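Local coordinates for regulator of polyketide synthase expression (Bifidobacterium adolescentis, PDB 3ONQ), which probably regulates expression of polyketide synthase genes, carrying a PucR-type C-terminal helix-turn-helix domain that is expected to bind DNA, at residues B[29-34]-B[39-44]; B[56-61]-B[137-142]; B[79-84]-B[107-112]; B[94-99]-B[141-146]; B[179-184]-B[247-252]. All coordinates share one frame; numbering follows the deposited sequence.

Interaction 1 (B[29-34]-B[39-44]); sequences FECLLT and DRVVSL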
# COMPACT_ATOMS: atom_id res chain seq x y z
N PHE B 29 7.68 -17.31 -7.91
CA PHE B 29 8.92 -17.06 -7.19
C PHE B 29 9.50 -15.71 -7.56
O PHE B 29 9.75 -14.88 -6.69
CB PHE B 29 9.93 -18.18 -7.48
CG PHE B 29 11.26 -18.01 -6.78
CD1 PHE B 29 11.41 -18.35 -5.44
CD2 PHE B 29 12.37 -17.54 -7.46
CE1 PHE B 29 12.63 -18.22 -4.80
CE2 PHE B 29 13.59 -17.40 -6.83
CZ PHE B 29 13.73 -17.74 -5.49
N GLU B 30 9.70 -15.46 -8.85
CA GLU B 30 10.31 -14.20 -9.26
C GLU B 30 9.45 -13.00 -8.90
O GLU B 30 9.99 -11.96 -8.53
CB GLU B 30 10.64 -14.19 -10.76
CG GLU B 30 11.74 -15.15 -11.15
CD GLU B 30 12.02 -15.13 -12.65
OE1 GLU B 30 11.59 -14.16 -13.31
OE2 GLU B 30 12.66 -16.08 -13.15
N CYS B 31 8.13 -13.13 -9.02
CA CYS B 31 7.27 -12.02 -8.65
C CYS B 31 7.45 -11.70 -7.17
O CYS B 31 7.65 -10.55 -6.79
CB CYS B 31 5.80 -12.33 -8.95
SG CYS B 31 5.40 -12.44 -10.73
N LEU B 32 7.40 -12.73 -6.34
CA LEU B 32 7.51 -12.53 -4.90
C LEU B 32 8.86 -11.93 -4.55
O LEU B 32 8.95 -11.00 -3.75
CB LEU B 32 7.30 -13.86 -4.17
CG LEU B 32 5.91 -14.49 -4.31
CD1 LEU B 32 5.90 -15.91 -3.78
CD2 LEU B 32 4.85 -13.63 -3.61
N LEU B 33 9.92 -12.47 -5.15
CA LEU B 33 11.27 -12.00 -4.84
C LEU B 33 11.45 -10.54 -5.28
O LEU B 33 12.25 -9.80 -4.69
CB LEU B 33 12.32 -12.89 -5.52
CG LEU B 33 13.71 -12.93 -4.89
CD1 LEU B 33 13.59 -13.16 -3.39
CD2 LEU B 33 14.55 -14.02 -5.55
N THR B 34 10.70 -10.11 -6.30
CA THR B 34 10.80 -8.74 -6.79
C THR B 34 9.73 -7.80 -6.22
O THR B 34 9.47 -6.73 -6.76
CB THR B 34 10.82 -8.66 -8.36
OG1 THR B 34 9.60 -9.15 -8.90
CG2 THR B 34 11.99 -9.46 -8.93
N ASP B 39 -2.88 -8.65 -7.10
CA ASP B 39 -3.86 -9.70 -7.33
C ASP B 39 -3.41 -10.75 -8.33
O ASP B 39 -3.79 -11.91 -8.22
CB ASP B 39 -5.20 -9.09 -7.73
CG ASP B 39 -5.98 -8.58 -6.54
OD1 ASP B 39 -5.80 -9.11 -5.43
OD2 ASP B 39 -6.78 -7.64 -6.72
N ARG B 40 -2.63 -10.37 -9.32
CA ARG B 40 -2.13 -11.34 -10.28
C ARG B 40 -1.27 -12.40 -9.59
O ARG B 40 -1.35 -13.57 -9.91
CB ARG B 40 -1.32 -10.64 -11.37
CG ARG B 40 -2.09 -9.63 -12.18
CD ARG B 40 -1.17 -8.78 -13.02
NE ARG B 40 -0.29 -7.96 -12.21
CZ ARG B 40 0.82 -7.38 -12.65
NH1 ARG B 40 1.19 -7.52 -13.91
NH2 ARG B 40 1.56 -6.66 -11.83
N VAL B 41 -0.47 -11.97 -8.63
CA VAL B 41 0.40 -12.87 -7.87
C VAL B 41 -0.45 -13.72 -6.94
O VAL B 41 -0.19 -14.90 -6.75
CB VAL B 41 1.45 -12.07 -7.07
CG1 VAL B 41 2.34 -13.00 -6.28
CG2 VAL B 41 2.27 -11.22 -8.00
N VAL B 42 -1.48 -13.12 -6.36
CA VAL B 42 -2.45 -13.90 -5.61
C VAL B 42 -3.05 -14.99 -6.49
O VAL B 42 -3.18 -16.15 -6.06
CB VAL B 42 -3.57 -13.01 -5.06
CG1 VAL B 42 -4.62 -13.87 -4.34
CG2 VAL B 42 -3.01 -11.94 -4.13
N SER B 43 -3.40 -14.64 -7.73
CA SER B 43 -3.95 -15.63 -8.66
C SER B 43 -2.94 -16.75 -8.98
O SER B 43 -3.29 -17.93 -9.01
CB SER B 43 -4.44 -14.97 -9.97
OG SER B 43 -5.60 -14.18 -9.75
N LEU B 44 -1.68 -16.38 -9.21
CA LEU B 44 -0.67 -17.40 -9.47
C LEU B 44 -0.55 -18.35 -8.28
O LEU B 44 -0.47 -19.56 -8.44
CB LEU B 44 0.68 -16.77 -9.77
CG LEU B 44 0.77 -15.98 -11.08
CD1 LEU B 44 2.18 -15.45 -11.23
CD2 LEU B 44 0.41 -16.85 -12.26

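Interaction 2 (B[56-61]-B[137-142]); sequences CFAIGG and SHALRE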
# COMPACT_ATOMS: atom_id res chain seq x y z
N CYS B 56 3.21 -18.88 6.10
CA CYS B 56 4.35 -19.40 5.36
C CYS B 56 5.63 -18.93 6.02
O CYS B 56 5.60 -18.02 6.85
CB CYS B 56 4.29 -18.91 3.90
SG CYS B 56 4.46 -17.09 3.72
N PHE B 57 6.75 -19.54 5.63
CA PHE B 57 8.07 -19.11 6.06
C PHE B 57 9.04 -19.57 5.00
O PHE B 57 8.70 -20.40 4.16
CB PHE B 57 8.44 -19.70 7.43
CG PHE B 57 8.44 -21.20 7.47
CD1 PHE B 57 9.57 -21.92 7.10
CD2 PHE B 57 7.31 -21.90 7.88
CE1 PHE B 57 9.56 -23.31 7.13
CE2 PHE B 57 7.30 -23.28 7.92
CZ PHE B 57 8.43 -24.00 7.53
N ALA B 58 10.26 -19.05 5.05
CA ALA B 58 11.24 -19.36 4.02
C ALA B 58 12.54 -19.87 4.63
O ALA B 58 12.92 -19.48 5.74
CB ALA B 58 11.49 -18.13 3.14
N ILE B 59 13.22 -20.73 3.89
CA ILE B 59 14.54 -21.21 4.26
C ILE B 59 15.40 -21.04 3.03
O ILE B 59 14.93 -21.29 1.91
CB ILE B 59 14.52 -22.71 4.61
CG1 ILE B 59 13.58 -22.97 5.79
CG2 ILE B 59 15.92 -23.19 4.97
CD1 ILE B 59 13.43 -24.46 6.14
N GLY B 60 16.64 -20.60 3.22
CA GLY B 60 17.53 -20.39 2.09
C GLY B 60 18.97 -20.64 2.47
O GLY B 60 19.37 -20.45 3.62
N GLY B 61 19.76 -21.07 1.49
CA GLY B 61 21.18 -21.30 1.66
C GLY B 61 21.74 -21.87 0.38
O GLY B 61 21.10 -21.77 -0.67
N SER B 137 6.18 -12.72 0.05
CA SER B 137 7.17 -11.85 -0.59
C SER B 137 8.18 -11.35 0.46
O SER B 137 9.38 -11.32 0.22
CB SER B 137 6.50 -10.66 -1.26
OG SER B 137 7.46 -9.81 -1.87
N HIS B 138 7.66 -10.95 1.62
CA HIS B 138 8.49 -10.54 2.74
C HIS B 138 9.47 -11.65 3.17
O HIS B 138 10.67 -11.40 3.34
CB HIS B 138 7.60 -10.15 3.93
CG HIS B 138 8.34 -9.48 5.05
ND1 HIS B 138 7.71 -8.87 6.10
CD2 HIS B 138 9.68 -9.34 5.27
CE1 HIS B 138 8.62 -8.36 6.93
NE2 HIS B 138 9.82 -8.64 6.44
N ALA B 139 8.97 -12.87 3.35
CA ALA B 139 9.80 -13.99 3.78
C ALA B 139 10.92 -14.27 2.78
O ALA B 139 12.07 -14.46 3.15
CB ALA B 139 8.93 -15.26 3.98
N LEU B 140 10.58 -14.31 1.50
CA LEU B 140 11.60 -14.55 0.49
C LEU B 140 12.64 -13.43 0.40
O LEU B 140 13.83 -13.68 0.24
CB LEU B 140 10.95 -14.81 -0.87
CG LEU B 140 10.28 -16.19 -0.97
CD1 LEU B 140 9.40 -16.31 -2.23
CD2 LEU B 140 11.35 -17.26 -0.98
N ARG B 141 12.20 -12.18 0.51
CA ARG B 141 13.13 -11.08 0.41
C ARG B 141 14.04 -10.96 1.65
O ARG B 141 15.25 -10.78 1.51
CB ARG B 141 12.40 -9.77 0.10
CG ARG B 141 11.93 -9.71 -1.36
CD ARG B 141 11.19 -8.42 -1.69
NE ARG B 141 12.00 -7.22 -1.50
CZ ARG B 141 12.77 -6.68 -2.44
NH1 ARG B 141 12.86 -7.24 -3.63
NH2 ARG B 141 13.46 -5.57 -2.19
N GLU B 142 13.49 -11.09 2.85
CA GLU B 142 14.36 -11.02 4.03
C GLU B 142 15.36 -12.16 3.99
O GLU B 142 16.50 -12.02 4.47
CB GLU B 142 13.56 -11.00 5.34
CG GLU B 142 12.77 -12.28 5.64
CD GLU B 142 11.70 -12.05 6.71
OE1 GLU B 142 11.90 -11.17 7.58
OE2 GLU B 142 10.66 -12.72 6.67

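Interaction 3 (B[79-84]-B[107-112]); sequences RDLGGE and PEVTCT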
# COMPACT_ATOMS: atom_id res chain seq x y z
N ARG B 79 6.58 -32.90 2.53
CA ARG B 79 5.61 -33.98 2.40
C ARG B 79 5.55 -34.82 3.69
O ARG B 79 4.47 -35.06 4.24
CB ARG B 79 5.98 -34.86 1.21
CG ARG B 79 4.91 -35.84 0.76
CD ARG B 79 4.79 -35.87 -0.76
NE ARG B 79 6.09 -35.99 -1.44
CZ ARG B 79 6.52 -35.18 -2.41
NH1 ARG B 79 7.72 -35.38 -2.95
NH2 ARG B 79 5.77 -34.18 -2.84
N ASP B 80 6.72 -35.26 4.16
CA ASP B 80 6.79 -36.10 5.37
C ASP B 80 6.22 -35.41 6.61
O ASP B 80 5.84 -36.08 7.57
CB ASP B 80 8.24 -36.53 5.66
CG ASP B 80 8.78 -37.53 4.66
OD1 ASP B 80 8.00 -38.01 3.81
OD2 ASP B 80 9.99 -37.85 4.74
N LEU B 81 6.17 -34.08 6.60
CA LEU B 81 5.67 -33.33 7.75
C LEU B 81 4.21 -32.92 7.57
O LEU B 81 3.68 -32.13 8.34
CB LEU B 81 6.53 -32.10 8.01
CG LEU B 81 7.90 -32.36 8.62
CD1 LEU B 81 8.87 -31.24 8.29
CD2 LEU B 81 7.79 -32.58 10.15
N GLY B 82 3.57 -33.46 6.54
CA GLY B 82 2.15 -33.23 6.30
C GLY B 82 1.79 -32.00 5.48
O GLY B 82 0.63 -31.58 5.47
N GLY B 83 2.76 -31.42 4.79
CA GLY B 83 2.49 -30.24 3.98
C GLY B 83 2.36 -30.61 2.52
O GLY B 83 2.74 -31.71 2.12
N GLU B 84 1.85 -29.70 1.70
CA GLU B 84 1.71 -29.98 0.28
C GLU B 84 2.10 -28.82 -0.63
O GLU B 84 1.95 -28.91 -1.85
CB GLU B 84 0.30 -30.46 -0.04
CG GLU B 84 -0.78 -29.81 0.78
CD GLU B 84 -2.10 -30.53 0.62
OE1 GLU B 84 -2.22 -31.31 -0.35
OE2 GLU B 84 -3.00 -30.33 1.45
N PRO B 107 8.53 -23.81 11.31
CA PRO B 107 9.86 -23.32 10.91
C PRO B 107 11.04 -24.13 11.45
O PRO B 107 11.84 -24.60 10.65
CB PRO B 107 9.88 -21.89 11.44
CG PRO B 107 8.43 -21.49 11.48
CD PRO B 107 7.73 -22.74 11.93
N GLU B 108 11.17 -24.27 12.77
CA GLU B 108 12.36 -24.94 13.32
C GLU B 108 12.42 -26.42 12.91
O GLU B 108 13.47 -26.90 12.50
CB GLU B 108 12.44 -24.78 14.84
CG GLU B 108 12.60 -23.33 15.30
CD GLU B 108 13.97 -22.72 14.96
OE1 GLU B 108 14.93 -23.49 14.70
OE2 GLU B 108 14.08 -21.48 14.95
N VAL B 109 11.30 -27.12 13.03
CA VAL B 109 11.25 -28.53 12.63
C VAL B 109 11.56 -28.71 11.13
O VAL B 109 12.28 -29.62 10.74
CB VAL B 109 9.88 -29.16 12.98
CG1 VAL B 109 9.70 -30.51 12.29
CG2 VAL B 109 9.75 -29.29 14.49
N THR B 110 11.03 -27.83 10.29
CA THR B 110 11.30 -27.95 8.87
C THR B 110 12.76 -27.65 8.58
O THR B 110 13.41 -28.34 7.80
CB THR B 110 10.41 -27.02 8.03
OG1 THR B 110 9.04 -27.34 8.27
CG2 THR B 110 10.71 -27.20 6.55
N CYS B 111 13.29 -26.63 9.23
CA CYS B 111 14.68 -26.26 9.03
C CYS B 111 15.60 -27.42 9.43
O CYS B 111 16.55 -27.74 8.72
CB CYS B 111 15.02 -24.98 9.79
SG CYS B 111 16.71 -24.41 9.59
N THR B 112 15.31 -28.06 10.56
CA THR B 112 16.10 -29.20 11.00
C THR B 112 16.06 -30.34 9.99
O THR B 112 17.07 -30.97 9.72
CB THR B 112 15.66 -29.73 12.38
OG1 THR B 112 15.97 -28.76 13.38
CG2 THR B 112 16.39 -31.03 12.70

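Interaction 4 (B[94-99]-B[141-146]); sequences FLLALA and RETMFS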
# COMPACT_ATOMS: atom_id res chain seq x y z
N PHE B 94 22.29 -19.29 -4.40
CA PHE B 94 21.36 -19.68 -3.33
C PHE B 94 20.12 -20.41 -3.84
O PHE B 94 19.60 -20.10 -4.90
CB PHE B 94 20.90 -18.46 -2.54
CG PHE B 94 22.02 -17.62 -2.01
CD1 PHE B 94 23.00 -18.18 -1.20
CD2 PHE B 94 22.08 -16.27 -2.30
CE1 PHE B 94 24.02 -17.41 -0.72
CE2 PHE B 94 23.11 -15.50 -1.81
CZ PHE B 94 24.08 -16.07 -1.03
N LEU B 95 19.65 -21.38 -3.06
CA LEU B 95 18.32 -21.96 -3.26
C LEU B 95 17.43 -21.44 -2.14
O LEU B 95 17.80 -21.52 -0.97
CB LEU B 95 18.38 -23.49 -3.22
CG LEU B 95 17.07 -24.25 -3.44
CD1 LEU B 95 17.33 -25.56 -4.15
CD2 LEU B 95 16.32 -24.49 -2.12
N LEU B 96 16.27 -20.89 -2.50
CA LEU B 96 15.31 -20.40 -1.51
C LEU B 96 14.04 -21.23 -1.62
O LEU B 96 13.59 -21.54 -2.72
CB LEU B 96 14.97 -18.92 -1.72
CG LEU B 96 15.92 -17.86 -1.17
CD1 LEU B 96 17.33 -18.10 -1.63
CD2 LEU B 96 15.46 -16.46 -1.59
N ALA B 97 13.48 -21.58 -0.47
CA ALA B 97 12.26 -22.37 -0.41
C ALA B 97 11.26 -21.68 0.50
O ALA B 97 11.57 -21.37 1.65
CB ALA B 97 12.55 -23.77 0.10
N LEU B 98 10.06 -21.46 -0.04
CA LEU B 98 8.97 -20.88 0.71
C LEU B 98 7.98 -21.99 1.02
O LEU B 98 7.34 -22.52 0.11
CB LEU B 98 8.28 -19.81 -0.14
CG LEU B 98 7.04 -19.17 0.49
CD1 LEU B 98 7.46 -18.15 1.54
CD2 LEU B 98 6.19 -18.53 -0.59
N ALA B 99 7.85 -22.35 2.29
CA ALA B 99 6.95 -23.43 2.68
C ALA B 99 5.62 -22.90 3.22
O ALA B 99 5.58 -21.91 3.95
CB ALA B 99 7.61 -24.34 3.72
N ARG B 141 12.20 -12.18 0.51
CA ARG B 141 13.13 -11.08 0.41
C ARG B 141 14.04 -10.96 1.65
O ARG B 141 15.25 -10.78 1.51
CB ARG B 141 12.40 -9.77 0.10
CG ARG B 141 11.93 -9.71 -1.36
CD ARG B 141 11.19 -8.42 -1.69
NE ARG B 141 12.00 -7.22 -1.50
CZ ARG B 141 12.77 -6.68 -2.44
NH1 ARG B 141 12.86 -7.24 -3.63
NH2 ARG B 141 13.46 -5.57 -2.19
N GLU B 142 13.49 -11.09 2.85
CA GLU B 142 14.36 -11.02 4.03
C GLU B 142 15.36 -12.16 3.99
O GLU B 142 16.50 -12.02 4.47
CB GLU B 142 13.56 -11.00 5.34
CG GLU B 142 12.77 -12.28 5.64
CD GLU B 142 11.70 -12.05 6.71
OE1 GLU B 142 11.90 -11.17 7.58
OE2 GLU B 142 10.66 -12.72 6.67
N THR B 143 14.95 -13.29 3.41
CA THR B 143 15.85 -14.43 3.27
C THR B 143 16.96 -14.11 2.27
O THR B 143 18.14 -14.29 2.55
CB THR B 143 15.09 -15.70 2.87
OG1 THR B 143 14.20 -16.08 3.92
CG2 THR B 143 16.07 -16.85 2.62
N MSE B 144 16.57 -13.62 1.10
CA MSE B 144 17.54 -13.18 0.10
C MSE B 144 18.56 -12.17 0.67
O MSE B 144 19.76 -12.36 0.54
CB MSE B 144 16.85 -12.56 -1.11
CG MSE B 144 17.82 -11.80 -2.06
SE MSE B 144 16.82 -10.94 -3.50
CE MSE B 144 16.07 -9.46 -2.46
N PHE B 145 18.07 -11.09 1.25
CA PHE B 145 18.97 -10.07 1.79
C PHE B 145 19.86 -10.58 2.94
O PHE B 145 21.02 -10.17 3.05
CB PHE B 145 18.19 -8.84 2.26
CG PHE B 145 17.79 -7.91 1.14
CD1 PHE B 145 18.74 -7.19 0.45
CD2 PHE B 145 16.45 -7.70 0.84
CE1 PHE B 145 18.38 -6.29 -0.56
CE2 PHE B 145 16.07 -6.83 -0.15
CZ PHE B 145 17.04 -6.12 -0.86
N SER B 146 19.32 -11.44 3.80
CA SER B 146 20.10 -12.02 4.89
C SER B 146 21.26 -12.85 4.36
O SER B 146 22.38 -12.76 4.86
CB SER B 146 19.24 -12.89 5.84
OG SER B 146 18.37 -12.10 6.62

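Interaction 5 (B[179-184]-B[247-252]); sequences EELYRN and AYVLTT. With SO4 (sulfate ion), chain O.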
# COMPACT_ATOMS: atom_id res chain seq x y z
N GLU B 179 13.01 -0.43 8.00
CA GLU B 179 11.77 -0.19 8.72
C GLU B 179 11.85 -0.81 10.11
O GLU B 179 11.48 -0.18 11.10
CB GLU B 179 10.57 -0.72 7.95
CG GLU B 179 9.23 -0.44 8.63
CD GLU B 179 8.84 1.04 8.56
OE1 GLU B 179 9.51 1.82 7.85
OE2 GLU B 179 7.84 1.41 9.22
N GLU B 180 12.34 -2.05 10.19
CA GLU B 180 12.51 -2.69 11.50
C GLU B 180 13.45 -1.92 12.43
O GLU B 180 13.16 -1.76 13.62
CB GLU B 180 13.00 -4.14 11.36
CG GLU B 180 11.94 -5.10 10.81
CD GLU B 180 12.39 -6.55 10.88
OE1 GLU B 180 13.26 -6.87 11.73
OE2 GLU B 180 11.87 -7.37 10.09
N LEU B 181 14.57 -1.44 11.91
CA LEU B 181 15.51 -0.65 12.71
C LEU B 181 14.78 0.56 13.26
O LEU B 181 14.92 0.91 14.42
CB LEU B 181 16.72 -0.23 11.88
CG LEU B 181 17.72 -1.35 11.59
CD1 LEU B 181 18.64 -1.02 10.40
CD2 LEU B 181 18.52 -1.67 12.85
N TYR B 182 13.96 1.19 12.42
CA TYR B 182 13.20 2.36 12.84
C TYR B 182 12.14 1.99 13.89
O TYR B 182 12.12 2.55 14.99
CB TYR B 182 12.54 3.04 11.64
CG TYR B 182 11.78 4.30 11.99
CD1 TYR B 182 12.42 5.38 12.59
CD2 TYR B 182 10.43 4.43 11.70
CE1 TYR B 182 11.73 6.55 12.90
CE2 TYR B 182 9.73 5.59 12.00
CZ TYR B 182 10.38 6.65 12.61
OH TYR B 182 9.69 7.80 12.91
N ARG B 183 11.29 1.04 13.56
CA ARG B 183 10.14 0.70 14.39
C ARG B 183 10.48 -0.12 15.61
O ARG B 183 10.00 0.17 16.70
CB ARG B 183 9.08 -0.06 13.58
CG ARG B 183 8.54 0.68 12.38
CD ARG B 183 7.73 1.87 12.82
NE ARG B 183 7.10 2.56 11.70
CZ ARG B 183 6.37 3.67 11.83
NH1 ARG B 183 6.19 4.20 13.04
NH2 ARG B 183 5.82 4.24 10.76
N ASN B 184 11.29 -1.16 15.43
CA ASN B 184 11.49 -2.14 16.49
C ASN B 184 12.68 -1.84 17.39
O ASN B 184 12.83 -2.45 18.44
CB ASN B 184 11.66 -3.54 15.93
CG ASN B 184 10.43 -4.02 15.18
OD1 ASN B 184 9.34 -3.47 15.33
ND2 ASN B 184 10.60 -5.04 14.34
N ALA B 247 25.88 -3.20 19.82
CA ALA B 247 26.13 -1.76 19.83
C ALA B 247 26.19 -1.22 18.41
O ALA B 247 25.72 -0.13 18.12
CB ALA B 247 27.44 -1.45 20.60
N TYR B 248 26.78 -2.00 17.51
CA TYR B 248 26.79 -1.62 16.10
C TYR B 248 25.36 -1.58 15.54
O TYR B 248 25.00 -0.65 14.82
CB TYR B 248 27.67 -2.58 15.30
CG TYR B 248 27.55 -2.39 13.81
CD1 TYR B 248 28.05 -1.26 13.19
CD2 TYR B 248 26.92 -3.34 13.03
CE1 TYR B 248 27.93 -1.08 11.82
CE2 TYR B 248 26.80 -3.18 11.67
CZ TYR B 248 27.30 -2.05 11.08
OH TYR B 248 27.17 -1.90 9.71
N VAL B 249 24.54 -2.58 15.88
CA VAL B 249 23.12 -2.56 15.49
C VAL B 249 22.40 -1.33 16.05
O VAL B 249 21.71 -0.62 15.33
CB VAL B 249 22.39 -3.86 15.94
CG1 VAL B 249 20.90 -3.78 15.58
CG2 VAL B 249 23.03 -5.10 15.30
N LEU B 250 22.58 -1.05 17.33
CA LEU B 250 21.91 0.09 17.95
C LEU B 250 22.34 1.42 17.30
O LEU B 250 21.50 2.29 17.00
CB LEU B 250 22.17 0.11 19.45
CG LEU B 250 21.44 -0.97 20.26
CD1 LEU B 250 22.11 -1.19 21.61
CD2 LEU B 250 19.97 -0.61 20.43
N THR B 251 23.64 1.56 17.07
CA THR B 251 24.19 2.76 16.43
C THR B 251 23.50 2.96 15.08
O THR B 251 23.11 4.08 14.73
CB THR B 251 25.72 2.63 16.26
OG1 THR B 251 26.32 2.42 17.54
CG2 THR B 251 26.33 3.88 15.61
N THR B 252 23.33 1.88 14.34
CA THR B 252 22.70 1.94 13.02
C THR B 252 21.25 2.38 13.16
O THR B 252 20.78 3.27 12.44
CB THR B 252 22.77 0.60 12.27
OG1 THR B 252 24.14 0.20 12.13
CG2 THR B 252 22.15 0.73 10.88
S SO4 O . 7.70 -7.10 12.43
O1 SO4 O . 8.51 -8.04 13.22
O2 SO4 O . 6.37 -6.99 13.03
O3 SO4 O . 8.32 -5.78 12.42
O4 SO4 O . 7.59 -7.61 11.07

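Interaction 1 (B[29-34]-B[39-44])
Cys31 and Leu32 meet Val41 and Leu44 in a wholly apolar, buried contact between the two arms of a helical hairpin near the N-terminus. Helix 21-33 ends just before a short loop, the chain turns back, and helix 39-48 starts the return. The hairpin is splayed: the segment axes approach to 10.4 Å and their directions differ by 141°, well short of antiparallel. No hydrogen bond joins the arms.

Val41 sits at the middle of the contact and divides its two methyls between successive residues of the other helix. With CG1 placed opposite the backbone nitrogen (chi1 180°), that methyl meets Leu32 CD2 at 3.7 Å. The other branch, CG2, lies 3.8 Å from Cys31 CB. Leu32 does not aim squarely at the partner helix, and it is the far end of its side chain that closes the distance. Helix 132-149 adds to the cover, with Val133 touching both Leu32 and Val41, and Met36 of the loop touches Val41 and Cys31. That helix also ties down the end of helix 21-33, since Ser137 OG bonds to Leu32 O and Arg141 NH1 to Leu33 O. On the second helix, Ser43 OG is hydrogen-bonded to Glu30 OE1 of the second subunit. One turn beyond Val41, the hairpin contact finishes with Cys31 SG lying 4.4 Å from Leu44 CD1.

Interaction 2 (B[56-61]-B[137-142])
Leu140 turns its CG opposite the carbonyl carbon (chi1 -73°) and continues through a trans second torsion (168°) to CD1, which places the other branch, CD2, 4.2 Å from Ala58 CB. Ala58 and Ala139 have no such freedom, and their methyls are aimed at each other by the strand and helix backbones alone. The two CB atoms lie 3.9 Å apart, and Ala58 CB also rests against the helix backbone, 3.7 Å from Ala139 O. With an alanine on each side, the helix comes close to the strand: the axes are 7.2 Å apart, and the two directions differ by only 19°. This is helix-on-sheet packing inside an alpha-beta-alpha sandwich. Strand 55-61 is an inner strand, bonded through its backbone to strands 94-100 and 124-131. Helix 132-149 covers the face that carries Ala58, whereas Phe57 and Ile59 point the other way, against helix 107-114.

Interaction 3 (B[79-84]-B[107-112])
Thr110 OG1, hydrogen-bonded to Thr106 O one turn back in the chain, is also touched by a methyl of the facing segment, Leu81 CD1, at 3.9 Å. The contact belongs to the layer of the alpha-beta-alpha sandwich that lies across the sheet from helix 132-149, and joins the end of helix 67-80 to the first turns of helix 107-114. A Schellman motif ends the former helix, with Gly82 as its C' residue: Gly82 N bonds to Arg79 O at 2.9 Å, and Gly83 N bonds to Val78 O. The positive phi of Gly82 (88°) would jam a side chain against the carbonyl oxygen of Leu81, which accounts for glycine there.

Leu81, the first residue past the helical conformation, spreads its two methyls over the neighbouring helix, and its backbone is hydrogen-bonded to Ala104. Thr110 turns its hydroxyl opposite its carbonyl carbon (chi1 -60°), the setting that brings OG1 to Thr106 and in front of Leu81. The inner side of Thr110 rests on Phe57 and Ile59 of the sheet, while Val109 lies toward solvent. There Leu81 CD2 presses on Val109 CG1 at 3.5 Å, a close approach for two methyls.

Interaction 4 (B[94-99]-B[141-146])
Leu96 reaches from the sheet to two successive residues of the helix above it, Thr143 and Met144. Its CG is set opposite the carbonyl carbon (chi1 -82°), and the side chain rises to run past that of Thr143 in the opposite sense, with Leu96 CG 3.9 Å from Thr143 CG2. The branch CD2 goes further up to the helix backbone, 4.1 Å from Met144 N and 4.2 Å from Met144 CB.

Thr143 divides its two branches by polarity. The methyl stands opposite the backbone nitrogen and faces the strand, while the hydroxyl turns back along the helix to bond with Ala139 O. In the alpha-beta-alpha sandwich, strand 94-100 lies between strands 86-91 and 55-61, and helix 132-149 lies on the face of the sheet from which Leu96 projects. Leu95 points through the other face, onto helix 67-80.

Met144, present as selenomethionine, gives only its root to the strand. Its chain is extended through chi1 and chi2, then turns about the CG-SE bond (chi3 75°), carrying the end away from the sheet. CE thus comes 3.5 Å above the ring plane of Phe145, displaced toward the rim, and also lies over a face of the Arg141 guanidinium. Further along, Ser146 OG donates to Glu142 O at 2.9 Å; Ser146 N reaches the same oxygen from the opposite side of the carbonyl plane.

Interaction 5 (B[179-184]-B[247-252])
Segments 179-184 and 247-252 come closest at Leu181 CA and Thr252 CA, 7.6 Å apart; the former includes a wider pi-type turn at 181-184. Leu181 makes the contact alone from its side, forking over the partner: CD1 meets Thr252 CG2 at 4.0 Å, and CD2 meets Val249 CG1 at 4.2 Å. Thr252 puts that methyl opposite its backbone nitrogen, which turns the hydroxyl back to Tyr248 O, 2.9 Å from Thr252 OG1. The same hydroxyl is hydrogen-bonded to the phenol of Tyr248 of the third subunit. With an alanine here, Leu181 CD1 would probably lose the methyl it rests on, and the phenol of the neighbouring subunit the hydroxyl it bonds.

Away from this contact, exposed Asn184 donates through ND2 almost straight (167°) to O3 of a sulfate, probably from the crystallisation liquor, with Asn184 ND2 3.1 Å from that oxygen. Arg183 NE forms a salt bridge with Glu179 OE2, approaching from above the carboxylate plane. Segment 247-252 lies within the PucR C-terminal helix-turn-helix region, and the other neighbours of helix 244-261 include helix 198-207, met through Leu206, and helix 166-172, whose Pro167 touches Tyr248 and Thr252.

Overall arrangement
Interactions 2 and 4 form one continuous layer: their centres are 4 Å apart, they share Arg141 and Glu142 of helix 132-149, and their strands are bonded neighbours, with Ala97 N 2.8 Å from Ile59 O. Interaction 1 borders this layer, 14 Å from interaction 2 between centres, with Leu33 CD1 3.9 Å from Met144 SE. Interaction 3 lies across the sheet, joined to interaction 2 through Phe57 CZ and Thr110 OG1, 3.5 Å apart. Interaction 5, in the helical C-terminal part, is centred 21 Å from interaction 2, with nearest atoms about 4 Å apart but not touching, and 32 Å from interaction 3 between centres. A glycerol lies near Met144 and a sulfate at Asn184, both probably from crystallisation.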